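Local coordinates for protein protease Do-like 1, chloroplastic (Arabidopsis thaliana, PDB 3QO6) that acts as a serine protease of the chloroplast, needed at high temperature, that may degrade damaged proteins, at residues V31-A37 / E49-G55; L83-F89 / N112-P116; A267-S271 / V315-R319. All coordinates share one frame; numbering follows the deposited sequence.

Interaction 1. Residues V31-A37 / E49-G55; sequences VYITNLA and EVPQGSG
Ile-33 and Gly-55 pair across an antiparallel beta hairpin, strands 30-40 and 47-61, which lies in a closed six-stranded barrel of the trypsin-like protease fold. Two backbone hydrogen bonds join them, Ile-33 N to Gly-55 O at 2.8 Å and Gly-55 N to Ile-33 O at 3.2 Å. Gly-55 is also where the hairpin comes near the active site, about 6 Å from the side chain of Ser-180, the predicted charge-relay serine. Farther along, Ala-37 and Val-50 form a second hydrogen-bonded pair. Between these pairs strand 47-61 carries one residue more than its partner, at Gln-52, whose N donates to Asn-35 O over 3.0 Å in a nearly straight bond (172°). The amide of Asn-35 is held from outside the hairpin, its ND2 donating to the carbonyl oxygens of Val-72 and Arg-74.

One face carries Thr-34, Leu-36, Pro-51 and Ser-54. Here Thr-34 CG2 rests on the proline ring, 3.7 Å from Pro-51 CG, while Leu-36 CD2 meets Glu-49 CB at 3.8 Å, the two side chains lying at about a right angle. Glu-49 OE1 is hydrogen-bonded to Ser-77 OG, beyond the hairpin. With CG anti to the backbone N (chi1 -165°), Tyr-32 swings its ring toward the second strand, where Ser-54 OG donates to Tyr-32 OH at 2.6 Å.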
ATOM      1  N   VAL B  31     -26.554  26.276  -9.612  1.00 62.45           N
ATOM      2  CA  VAL B  31     -25.785  26.976  -8.585  1.00 64.83           C
ATOM      3  C   VAL B  31     -24.654  26.122  -8.002  1.00 70.23           C
ATOM      4  O   VAL B  31     -24.690  24.882  -8.111  1.00 70.95           O
ATOM      5  CB  VAL B  31     -26.697  27.428  -7.402  1.00 63.66           C
ATOM      6  CG1 VAL B  31     -27.920  28.155  -7.950  1.00 57.44           C
ATOM      7  CG2 VAL B  31     -27.099  26.215  -6.523  1.00 50.99           C
ATOM      8  N   TYR B  32     -23.665  26.793  -7.387  1.00 68.63           N
ATOM      9  CA  TYR B  32     -22.527  26.134  -6.748  1.00 70.64           C
ATOM     10  C   TYR B  32     -22.813  26.139  -5.224  1.00 74.49           C
ATOM     11  O   TYR B  32     -23.270  27.129  -4.692  1.00 78.46           O
ATOM     12  CB  TYR B  32     -21.254  26.915  -7.093  1.00 70.99           C
ATOM     13  CG  TYR B  32     -19.926  26.202  -6.823  1.00 78.04           C
ATOM     14  CD1 TYR B  32     -18.978  26.028  -7.852  1.00 81.38           C
ATOM     15  CD2 TYR B  32     -19.581  25.761  -5.535  1.00 79.38           C
ATOM     16  CE1 TYR B  32     -17.717  25.437  -7.601  1.00 83.64           C
ATOM     17  CE2 TYR B  32     -18.333  25.171  -5.268  1.00 82.96           C
ATOM     18  CZ  TYR B  32     -17.402  25.009  -6.300  1.00 86.64           C
ATOM     19  OH  TYR B  32     -16.179  24.410  -6.032  1.00 83.01           O
ATOM     20  N   ILE B  33     -22.564  25.040  -4.521  1.00 76.02           N
ATOM     21  CA  ILE B  33     -22.826  24.977  -3.084  1.00 74.24           C
ATOM     22  C   ILE B  33     -21.568  24.744  -2.240  1.00 76.40           C
ATOM     23  O   ILE B  33     -20.860  23.775  -2.455  1.00 74.51           O
ATOM     24  CB  ILE B  33     -23.835  23.825  -2.782  1.00 75.26           C
ATOM     25  CG1 ILE B  33     -25.243  24.232  -3.248  1.00 75.31           C
ATOM     26  CG2 ILE B  33     -23.792  23.433  -1.282  1.00 63.24           C
ATOM     27  CD1 ILE B  33     -26.329  23.164  -2.981  1.00 73.16           C
ATOM     28  N   THR B  34     -21.280  25.606  -1.265  1.00 82.72           N
ATOM     29  CA  THR B  34     -20.090  25.349  -0.436  1.00 86.07           C
ATOM     30  C   THR B  34     -20.350  24.972   1.019  1.00 87.31           C
ATOM     31  O   THR B  34     -20.962  25.719   1.780  1.00 85.11           O
ATOM     32  CB  THR B  34     -19.110  26.512  -0.405  1.00 86.92           C
ATOM     33  OG1 THR B  34     -19.210  27.259  -1.623  1.00 91.01           O
ATOM     34  CG2 THR B  34     -17.678  25.961  -0.235  1.00 80.23           C
ATOM     35  N   ASN B  35     -19.825  23.803   1.372  1.00 89.28           N
ATOM     36  CA  ASN B  35     -19.921  23.175   2.688  1.00 92.55           C
ATOM     37  C   ASN B  35     -18.742  23.629   3.567  1.00 96.96           C
ATOM     38  O   ASN B  35     -17.729  22.933   3.613  1.00101.03           O
ATOM     39  CB  ASN B  35     -19.855  21.652   2.458  1.00 88.79           C
ATOM     40  CG  ASN B  35     -20.133  20.826   3.711  1.00 89.08           C
ATOM     41  OD1 ASN B  35     -19.527  21.040   4.771  1.00 91.05           O
ATOM     42  ND2 ASN B  35     -21.039  19.847   3.583  1.00 80.02           N
ATOM     43  N   LEU B  36     -18.851  24.771   4.253  1.00 98.35           N
ATOM     44  CA  LEU B  36     -17.745  25.259   5.104  1.00101.00           C
ATOM     45  C   LEU B  36     -17.649  24.562   6.460  1.00102.72           C
ATOM     46  O   LEU B  36     -18.635  24.486   7.193  1.00105.22           O
ATOM     47  CB  LEU B  36     -17.868  26.763   5.360  1.00101.31           C
ATOM     48  CG  LEU B  36     -17.706  27.724   4.189  1.00102.36           C
ATOM     49  CD1 LEU B  36     -18.585  27.279   3.023  1.00 99.71           C
ATOM     50  CD2 LEU B  36     -18.076  29.143   4.664  1.00103.45           C
ATOM     51  N   ALA B  37     -16.467  24.054   6.801  1.00103.77           N
ATOM     52  CA  ALA B  37     -16.288  23.388   8.093  1.00103.16           C
ATOM     53  C   ALA B  37     -15.426  24.246   9.017  1.00103.34           C
ATOM     54  O   ALA B  37     -14.663  25.120   8.577  1.00101.47           O
ATOM     55  CB  ALA B  37     -15.666  22.004   7.919  1.00101.13           C
ATOM     56  N   GLU B  49     -13.891  29.651   9.062  1.00110.86           N
ATOM     57  CA  GLU B  49     -14.759  28.781   8.267  1.00113.54           C
ATOM     58  C   GLU B  49     -13.936  28.380   7.035  1.00112.27           C
ATOM     59  O   GLU B  49     -13.298  29.223   6.390  1.00110.13           O
ATOM     60  CB  GLU B  49     -16.037  29.517   7.846  1.00117.29           C
ATOM     61  CG  GLU B  49     -17.074  29.720   8.957  1.00124.28           C
ATOM     62  CD  GLU B  49     -18.036  28.541   9.113  1.00128.77           C
ATOM     63  OE1 GLU B  49     -17.648  27.502   9.701  1.00128.31           O
ATOM     64  OE2 GLU B  49     -19.190  28.663   8.637  1.00130.26           O
ATOM     65  N   VAL B  50     -13.936  27.095   6.707  1.00110.54           N
ATOM     66  CA  VAL B  50     -13.138  26.659   5.574  1.00109.15           C
ATOM     67  C   VAL B  50     -13.701  25.441   4.844  1.00106.99           C
ATOM     68  O   VAL B  50     -13.900  24.375   5.447  1.00105.89           O
ATOM     69  CB  VAL B  50     -11.677  26.425   6.048  1.00109.15           C
ATOM     70  CG1 VAL B  50     -11.094  25.149   5.455  1.00108.14           C
ATOM     71  CG2 VAL B  50     -10.837  27.643   5.667  1.00108.36           C
ATOM     72  N   PRO B  51     -13.970  25.594   3.523  1.00104.75           N
ATOM     73  CA  PRO B  51     -14.518  24.578   2.608  1.00100.97           C
ATOM     74  C   PRO B  51     -13.967  23.157   2.762  1.00 99.43           C
ATOM     75  O   PRO B  51     -12.762  22.932   2.672  1.00 99.34           O
ATOM     76  CB  PRO B  51     -14.216  25.166   1.234  1.00 96.16           C
ATOM     77  CG  PRO B  51     -14.400  26.614   1.463  1.00 98.68           C
ATOM     78  CD  PRO B  51     -13.717  26.854   2.794  1.00102.72           C
ATOM     79  N   GLN B  52     -14.854  22.201   3.012  1.00 98.48           N
ATOM     80  CA  GLN B  52     -14.450  20.800   3.130  1.00 99.28           C
ATOM     81  C   GLN B  52     -15.154  20.012   2.017  1.00100.39           C
ATOM     82  O   GLN B  52     -14.893  18.823   1.831  1.00100.58           O
ATOM     83  CB  GLN B  52     -14.838  20.213   4.496  1.00 99.24           C
ATOM     84  CG  GLN B  52     -16.343  20.067   4.712  1.00 99.78           C
ATOM     85  CD  GLN B  52     -16.697  19.314   5.982  1.00102.37           C
ATOM     86  OE1 GLN B  52     -17.874  19.145   6.300  1.00102.43           O
ATOM     87  NE2 GLN B  52     -15.680  18.855   6.715  1.00102.58           N
ATOM     88  N   GLY B  53     -16.047  20.694   1.289  1.00100.56           N
ATOM     89  CA  GLY B  53     -16.795  20.075   0.204  1.00 97.02           C
ATOM     90  C   GLY B  53     -17.281  21.057  -0.857  1.00 96.57           C
ATOM     91  O   GLY B  53     -17.325  22.273  -0.643  1.00 97.97           O
ATOM     92  N   SER B  54     -17.634  20.520  -2.019  1.00 95.34           N
ATOM     93  CA  SER B  54     -18.139  21.313  -3.140  1.00 93.71           C
ATOM     94  C   SER B  54     -19.212  20.483  -3.881  1.00 92.20           C
ATOM     95  O   SER B  54     -19.048  19.276  -4.120  1.00 90.84           O
ATOM     96  CB  SER B  54     -16.988  21.685  -4.090  1.00 93.90           C
ATOM     97  OG  SER B  54     -17.461  22.216  -5.320  1.00 97.30           O
ATOM     98  N   GLY B  55     -20.318  21.135  -4.221  1.00 87.26           N
ATOM     99  CA  GLY B  55     -21.388  20.454  -4.919  1.00 82.27           C
ATOM    100  C   GLY B  55     -22.239  21.429  -5.711  1.00 79.47           C
ATOM    101  O   GLY B  55     -21.899  22.617  -5.823  1.00 78.35           O
TER

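Interaction 2. Residues L83-F89 / N112-P116; sequences LADQTTF and NKLRP
Lys-113 runs the CD-CE end of its chain across the carboxylate of Asp-85 and brings NZ to meet Thr-87 end on. A bend at its third torsion (chi3 42°) in an otherwise extended chain carries the ammonium group to them. Its NZ donates to Thr-87 OG1 at 2.7 Å, the two side chains meeting tip to tip. The side chains of Asp-85 and Lys-113 cross at about a right angle, and Asp-85 OD2 makes a salt bridge with Lys-113 NZ at 3.3 Å. The one ammonium group thus ties together two side chains of the connection between strands 78-82 and 88-97, and the positive charge probably stabilises the carboxylate beside it. Phe-89 borders this group with its ring edge, NZ lying near the ring plane 3.9 Å from Phe-89 CZ, so no ring face is offered to the charge.

Beneath the polar cluster, Leu-83 CD2 packs against Lys-113 O at 3.6 Å and against Leu-114 CD2 at 4.1 Å. A type I turn runs from Leu-83 to Gln-86, closed by Gln-86 N to Leu-83 O at 2.8 Å, and Asp-85 OD1 accepts from Thr-87 N in an Asx turn, although the place of that oxygen is less certain.

The connection leads from strand 78-82 into strand 88-97, and the two pair in the barrel through backbone bonding of Phe-89 with Val-81. Segment 112-116 belongs to the loop between strands 102-107 and 130-135; there Leu-114 and Pro-116 lean on Val-59 of strand 47-61.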
ATOM      1  N   LEU B  83     -24.475  31.866  -7.067  1.00 80.21           N
ATOM      2  CA  LEU B  83     -25.321  31.840  -8.236  1.00 81.47           C
ATOM      3  C   LEU B  83     -24.494  32.089  -9.488  1.00 83.80           C
ATOM      4  O   LEU B  83     -23.299  32.395  -9.402  1.00 82.27           O
ATOM      5  CB  LEU B  83     -26.436  32.884  -8.091  1.00 83.16           C
ATOM      6  CG  LEU B  83     -27.739  32.370  -7.463  1.00 83.42           C
ATOM      7  CD1 LEU B  83     -27.441  31.486  -6.268  1.00 88.11           C
ATOM      8  CD2 LEU B  83     -28.601  33.543  -7.053  1.00 86.19           C
ATOM      9  N   ALA B  84     -25.145  31.940 -10.642  1.00 83.01           N
ATOM     10  CA  ALA B  84     -24.528  32.123 -11.944  1.00 82.35           C
ATOM     11  C   ALA B  84     -23.539  33.276 -11.950  1.00 83.31           C
ATOM     12  O   ALA B  84     -22.350  33.054 -12.129  1.00 81.35           O
ATOM     13  CB  ALA B  84     -25.613  32.349 -12.995  1.00 82.41           C
ATOM     14  N   ASP B  85     -24.040  34.497 -11.742  1.00 86.89           N
ATOM     15  CA  ASP B  85     -23.226  35.727 -11.733  1.00 86.14           C
ATOM     16  C   ASP B  85     -22.136  35.823 -10.670  1.00 85.90           C
ATOM     17  O   ASP B  85     -21.462  36.833 -10.583  1.00 84.19           O
ATOM     18  CB  ASP B  85     -24.118  36.940 -11.561  1.00 87.53           C
ATOM     19  CG  ASP B  85     -24.944  36.870 -10.287  1.00 91.52           C
ATOM     20  OD1 ASP B  85     -24.404  36.423  -9.255  1.00 90.77           O
ATOM     21  OD2 ASP B  85     -26.129  37.268 -10.316  1.00 95.34           O
ATOM     22  N   GLN B  86     -21.986  34.790  -9.852  1.00 88.02           N
ATOM     23  CA  GLN B  86     -20.975  34.745  -8.794  1.00 88.98           C
ATOM     24  C   GLN B  86     -21.336  35.391  -7.450  1.00 90.24           C
ATOM     25  O   GLN B  86     -20.543  35.344  -6.503  1.00 88.67           O
ATOM     26  CB  GLN B  86     -19.657  35.306  -9.304  1.00 89.23           C
ATOM     27  CG  GLN B  86     -19.109  34.513 -10.473  1.00 93.59           C
ATOM     28  CD  GLN B  86     -19.107  33.014 -10.205  1.00 95.75           C
ATOM     29  OE1 GLN B  86     -18.550  32.546  -9.206  1.00 96.58           O
ATOM     30  NE2 GLN B  86     -19.730  32.254 -11.103  1.00 98.23           N
ATOM     31  N   THR B  87     -22.523  35.984  -7.361  1.00 89.16           N
ATOM     32  CA  THR B  87     -22.966  36.570  -6.109  1.00 90.00           C
ATOM     33  C   THR B  87     -23.216  35.396  -5.157  1.00 90.99           C
ATOM     34  O   THR B  87     -24.052  34.550  -5.434  1.00 94.10           O
ATOM     35  CB  THR B  87     -24.271  37.367  -6.308  1.00 90.39           C
ATOM     36  OG1 THR B  87     -25.292  36.502  -6.817  1.00 91.36           O
ATOM     37  CG2 THR B  87     -24.048  38.519  -7.294  1.00 89.34           C
ATOM     38  N   THR B  88     -22.480  35.324  -4.053  1.00 90.94           N
ATOM     39  CA  THR B  88     -22.654  34.229  -3.100  1.00 92.71           C
ATOM     40  C   THR B  88     -23.602  34.571  -1.947  1.00 92.15           C
ATOM     41  O   THR B  88     -23.554  35.669  -1.404  1.00 93.21           O
ATOM     42  CB  THR B  88     -21.283  33.758  -2.522  1.00 96.98           C
ATOM     43  OG1 THR B  88     -21.518  32.764  -1.514  1.00 99.35           O
ATOM     44  CG2 THR B  88     -20.480  34.940  -1.912  1.00100.26           C
ATOM     45  N   PHE B  89     -24.475  33.628  -1.582  1.00 92.54           N
ATOM     46  CA  PHE B  89     -25.446  33.837  -0.503  1.00 89.43           C
ATOM     47  C   PHE B  89     -25.355  32.792   0.597  1.00 90.29           C
ATOM     48  O   PHE B  89     -24.812  31.693   0.404  1.00 89.04           O
ATOM     49  CB  PHE B  89     -26.879  33.817  -1.030  1.00 85.79           C
ATOM     50  CG  PHE B  89     -27.140  34.796  -2.124  1.00 87.50           C
ATOM     51  CD1 PHE B  89     -28.276  35.595  -2.094  1.00 89.72           C
ATOM     52  CD2 PHE B  89     -26.290  34.895  -3.213  1.00 88.23           C
ATOM     53  CE1 PHE B  89     -28.559  36.477  -3.137  1.00 89.69           C
ATOM     54  CE2 PHE B  89     -26.560  35.765  -4.254  1.00 90.56           C
ATOM     55  CZ  PHE B  89     -27.699  36.559  -4.217  1.00 91.91           C
ATOM     56  N   ASN B 112     -35.136  38.425  -9.429  1.00 96.11           N
ATOM     57  CA  ASN B 112     -34.669  38.638 -10.800  1.00 95.28           C
ATOM     58  C   ASN B 112     -33.469  37.764 -11.163  1.00 90.83           C
ATOM     59  O   ASN B 112     -33.258  37.459 -12.338  1.00 89.61           O
ATOM     60  CB  ASN B 112     -34.298  40.120 -11.038  1.00102.03           C
ATOM     61  CG  ASN B 112     -32.889  40.477 -10.530  1.00106.18           C
ATOM     62  OD1 ASN B 112     -32.644  40.533  -9.322  1.00107.21           O
ATOM     63  ND2 ASN B 112     -31.961  40.715 -11.463  1.00109.47           N
ATOM     64  N   LYS B 113     -32.686  37.388 -10.157  0.50 82.24           N
ATOM     65  CA  LYS B 113     -31.510  36.563 -10.359  0.50 76.87           C
ATOM     66  C   LYS B 113     -31.811  35.097 -10.058  0.50 75.30           C
ATOM     67  O   LYS B 113     -30.926  34.337  -9.677  0.50 72.44           O
ATOM     68  CB  LYS B 113     -30.388  37.078  -9.467  0.50 75.89           C
ATOM     69  CG  LYS B 113     -29.852  38.427  -9.903  0.50 75.17           C
ATOM     70  CD  LYS B 113     -28.900  39.021  -8.877  0.50 76.80           C
ATOM     71  CE  LYS B 113     -27.939  37.982  -8.303  0.50 78.38           C
ATOM     72  NZ  LYS B 113     -26.883  38.592  -7.440  0.50 76.09           N
ATOM     73  N   LEU B 114     -33.069  34.709 -10.250  1.00 75.93           N
ATOM     74  CA  LEU B 114     -33.525  33.352  -9.994  1.00 76.83           C
ATOM     75  C   LEU B 114     -34.377  32.739 -11.107  1.00 79.72           C
ATOM     76  O   LEU B 114     -35.534  33.131 -11.321  1.00 77.05           O
ATOM     77  CB  LEU B 114     -34.335  33.289  -8.688  1.00 75.86           C
ATOM     78  CG  LEU B 114     -33.611  33.500  -7.356  1.00 77.42           C
ATOM     79  CD1 LEU B 114     -34.609  33.473  -6.216  1.00 78.30           C
ATOM     80  CD2 LEU B 114     -32.569  32.414  -7.146  1.00 80.16           C
ATOM     81  N   ARG B 115     -33.800  31.761 -11.806  1.00 80.15           N
ATOM     82  CA  ARG B 115     -34.517  31.063 -12.863  1.00 79.28           C
ATOM     83  C   ARG B 115     -34.829  29.673 -12.345  1.00 79.25           C
ATOM     84  O   ARG B 115     -33.929  28.908 -12.034  1.00 79.64           O
ATOM     85  CB  ARG B 115     -33.658  30.957 -14.128  1.00 79.97           C
ATOM     86  CG  ARG B 115     -34.321  30.207 -15.299  1.00 78.30           C
ATOM     87  CD  ARG B 115     -33.414  30.145 -16.547  1.00 78.13           C
ATOM     88  NE  ARG B 115     -34.057  29.515 -17.703  1.00 78.98           N
ATOM     89  CZ  ARG B 115     -34.128  28.197 -17.905  1.00 78.91           C
ATOM     90  NH1 ARG B 115     -33.589  27.361 -17.032  1.00 75.74           N
ATOM     91  NH2 ARG B 115     -34.751  27.707 -18.974  1.00 76.62           N
ATOM     92  N   PRO B 116     -36.113  29.345 -12.176  1.00 80.91           N
ATOM     93  CA  PRO B 116     -36.363  27.983 -11.688  1.00 80.33           C
ATOM     94  C   PRO B 116     -36.321  27.046 -12.918  1.00 79.03           C
ATOM     95  O   PRO B 116     -36.951  27.356 -13.937  1.00 77.61           O
ATOM     96  CB  PRO B 116     -37.753  28.102 -11.037  1.00 79.91           C
ATOM     97  CG  PRO B 116     -38.418  29.168 -11.850  1.00 78.86           C
ATOM     98  CD  PRO B 116     -37.319  30.190 -12.070  1.00 80.30           C
TER

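Interaction 3. Residues A267-S271 / V315-R319; sequences AGLQS and VEVLR
Gln-270 lies across the guanidinium group of Arg-319, its OE1 over one face and 2.9 Å from Arg-319 NH1. The angles are too poor for a hydrogen bond; the amide is tilted over that face, with Gln-270 CD 3.4 Å above the guanidinium plane of Arg-319 near its rim, the two planes 44° apart and the side chains crossing at about a right angle. Arg-319 NH2 makes a weak hydrogen bond to Gly-268 O, 3.2 Å long and bent to 131°. Deeper in, Leu-269 CD2 sits 4.4 Å from both Val-315 CG2 and Val-317 CG1, bridging two valines on the same side of the strand.

The arginine gets there by starting extended, CG anti to the backbone N (chi1 -172°), and then folding back at chi3. Its stronger partner is Asp-284, whose OD2 forms a salt bridge with NH2 and also accepts from Gln-270 N, so a single carboxylate oxygen serves both sides of the contact. A leucine in place of Arg-319 would probably leave Asp-284 without this salt bridge and Gly-268 O without this donor.

Gly-268 itself ends the short helix 263-266 in a Schellman motif, with positive phi, after which the chain runs on toward strand 273-274. The whole joins a helix-terminating loop to a sheet strand of the PDZ domain, a small beta-rich fold whose helices pack against its curled sheet.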
ATOM      1  N   ALA B 267     -48.026  -5.805  16.794  1.00 73.90           N
ATOM      2  CA  ALA B 267     -48.732  -6.824  16.032  1.00 73.16           C
ATOM      3  C   ALA B 267     -48.225  -8.203  16.381  1.00 77.17           C
ATOM      4  O   ALA B 267     -48.682  -9.186  15.787  1.00 79.17           O
ATOM      5  CB  ALA B 267     -48.564  -6.595  14.547  1.00 75.15           C
ATOM      6  N   GLY B 268     -47.256  -8.268  17.305  1.00 77.71           N
ATOM      7  CA  GLY B 268     -46.700  -9.542  17.753  1.00 79.66           C
ATOM      8  C   GLY B 268     -45.744 -10.405  16.902  1.00 82.05           C
ATOM      9  O   GLY B 268     -45.783 -11.654  17.008  1.00 78.60           O
ATOM     10  N   LEU B 269     -44.909  -9.786  16.060  1.00 78.65           N
ATOM     11  CA  LEU B 269     -43.935 -10.555  15.288  1.00 77.32           C
ATOM     12  C   LEU B 269     -42.815 -10.931  16.258  1.00 78.72           C
ATOM     13  O   LEU B 269     -42.464 -10.142  17.145  1.00 75.49           O
ATOM     14  CB  LEU B 269     -43.353  -9.731  14.149  1.00 74.89           C
ATOM     15  CG  LEU B 269     -43.994 -10.000  12.796  1.00 76.92           C
ATOM     16  CD1 LEU B 269     -45.459  -9.575  12.846  1.00 79.04           C
ATOM     17  CD2 LEU B 269     -43.223  -9.256  11.703  1.00 74.61           C
ATOM     18  N   GLN B 270     -42.242 -12.121  16.092  1.00 80.99           N
ATOM     19  CA  GLN B 270     -41.191 -12.571  17.001  1.00 86.26           C
ATOM     20  C   GLN B 270     -39.772 -12.299  16.542  1.00 86.87           C
ATOM     21  O   GLN B 270     -39.437 -12.447  15.364  1.00 87.99           O
ATOM     22  CB  GLN B 270     -41.335 -14.059  17.265  1.00 91.89           C
ATOM     23  CG  GLN B 270     -42.707 -14.458  17.768  1.00100.70           C
ATOM     24  CD  GLN B 270     -42.890 -15.962  17.775  1.00104.87           C
ATOM     25  OE1 GLN B 270     -44.011 -16.457  17.835  1.00107.13           O
ATOM     26  NE2 GLN B 270     -41.780 -16.701  17.714  1.00109.69           N
ATOM     27  N   SER B 271     -38.939 -11.924  17.506  1.00 85.52           N
ATOM     28  CA  SER B 271     -37.538 -11.628  17.268  1.00 83.95           C
ATOM     29  C   SER B 271     -36.667 -12.883  17.433  1.00 86.38           C
ATOM     30  O   SER B 271     -37.121 -13.921  17.922  1.00 87.47           O
ATOM     31  CB  SER B 271     -37.102 -10.555  18.252  1.00 81.16           C
ATOM     32  OG  SER B 271     -38.079  -9.529  18.303  1.00 81.41           O
ATOM     33  N   VAL B 315     -48.713  -9.147   6.468  1.00 86.53           N
ATOM     34  CA  VAL B 315     -47.444  -9.823   6.265  1.00 89.19           C
ATOM     35  C   VAL B 315     -47.454 -11.292   6.656  1.00 87.27           C
ATOM     36  O   VAL B 315     -47.959 -11.685   7.708  1.00 83.96           O
ATOM     37  CB  VAL B 315     -46.280  -9.107   7.045  1.00 91.37           C
ATOM     38  CG1 VAL B 315     -46.470  -7.599   6.998  1.00 90.46           C
ATOM     39  CG2 VAL B 315     -46.221  -9.577   8.482  1.00 90.46           C
ATOM     40  N   GLU B 316     -46.855 -12.095   5.797  1.00 89.06           N
ATOM     41  CA  GLU B 316     -46.761 -13.529   6.005  1.00 92.03           C
ATOM     42  C   GLU B 316     -45.365 -13.891   6.508  1.00 89.94           C
ATOM     43  O   GLU B 316     -44.368 -13.484   5.929  1.00 89.55           O
ATOM     44  CB  GLU B 316     -47.063 -14.212   4.675  1.00 98.14           C
ATOM     45  CG  GLU B 316     -46.748 -15.682   4.570  1.00109.20           C
ATOM     46  CD  GLU B 316     -46.869 -16.154   3.123  1.00116.77           C
ATOM     47  OE1 GLU B 316     -47.997 -16.091   2.571  1.00118.11           O
ATOM     48  OE2 GLU B 316     -45.834 -16.564   2.534  1.00117.58           O
ATOM     49  N   VAL B 317     -45.296 -14.643   7.597  1.00 90.18           N
ATOM     50  CA  VAL B 317     -44.013 -15.049   8.149  1.00 91.92           C
ATOM     51  C   VAL B 317     -43.892 -16.564   8.243  1.00 95.89           C
ATOM     52  O   VAL B 317     -44.878 -17.287   8.145  1.00 97.06           O
ATOM     53  CB  VAL B 317     -43.795 -14.501   9.581  1.00 91.21           C
ATOM     54  CG1 VAL B 317     -43.999 -13.010   9.598  1.00 90.30           C
ATOM     55  CG2 VAL B 317     -44.741 -15.192  10.570  1.00 88.95           C
ATOM     56  N   LEU B 318     -42.665 -17.037   8.419  1.00 97.51           N
ATOM     57  CA  LEU B 318     -42.407 -18.450   8.599  1.00 97.23           C
ATOM     58  C   LEU B 318     -41.942 -18.511  10.039  1.00 99.63           C
ATOM     59  O   LEU B 318     -40.798 -18.192  10.352  1.00100.48           O
ATOM     60  CB  LEU B 318     -41.307 -18.947   7.662  1.00 96.32           C
ATOM     61  CG  LEU B 318     -40.667 -20.297   8.016  1.00 96.87           C
ATOM     62  CD1 LEU B 318     -41.736 -21.337   8.268  1.00 96.32           C
ATOM     63  CD2 LEU B 318     -39.760 -20.744   6.895  1.00 94.46           C
ATOM     64  N   ARG B 319     -42.865 -18.869  10.919  1.00103.35           N
ATOM     65  CA  ARG B 319     -42.577 -18.986  12.334  1.00108.39           C
ATOM     66  C   ARG B 319     -42.081 -20.410  12.549  1.00113.10           C
ATOM     67  O   ARG B 319     -41.696 -21.078  11.589  1.00116.55           O
ATOM     68  CB  ARG B 319     -43.850 -18.705  13.138  1.00106.88           C
ATOM     69  CG  ARG B 319     -43.647 -18.601  14.637  1.00107.45           C
ATOM     70  CD  ARG B 319     -44.813 -17.886  15.310  1.00107.67           C
ATOM     71  NE  ARG B 319     -44.871 -16.465  14.964  1.00110.17           N
ATOM     72  CZ  ARG B 319     -45.678 -15.580  15.551  1.00111.03           C
ATOM     73  NH1 ARG B 319     -46.503 -15.967  16.516  1.00111.11           N
ATOM     74  NH2 ARG B 319     -45.650 -14.303  15.186  1.00109.31           N
TER

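In the fold
Interactions 1 and 2 reach the same barrel sheet, interaction 2 through a loop that closes on it; their centres are about 17 Å apart, and Val-31 CG1 packs on Leu-83 CD1. Interaction 3 lies in the PDZ domain, its nearest atoms about 37 Å from interaction 1. Interaction 1 is mainly backbone pairing, one end near the predicted catalytic residues, with Ile-33, Asn-35, Ala-37 and Gly-55 buried and Val-50 to Gln-52 exposed. The other two bury leucines, with valines in interaction 3, beside polar groups nearer the surface. The aspartate paired with Lys-113 belongs to interaction 2; that of Arg-319 lies outside interaction 3, across which the arginine's hydrogen bond to a carbonyl is weak.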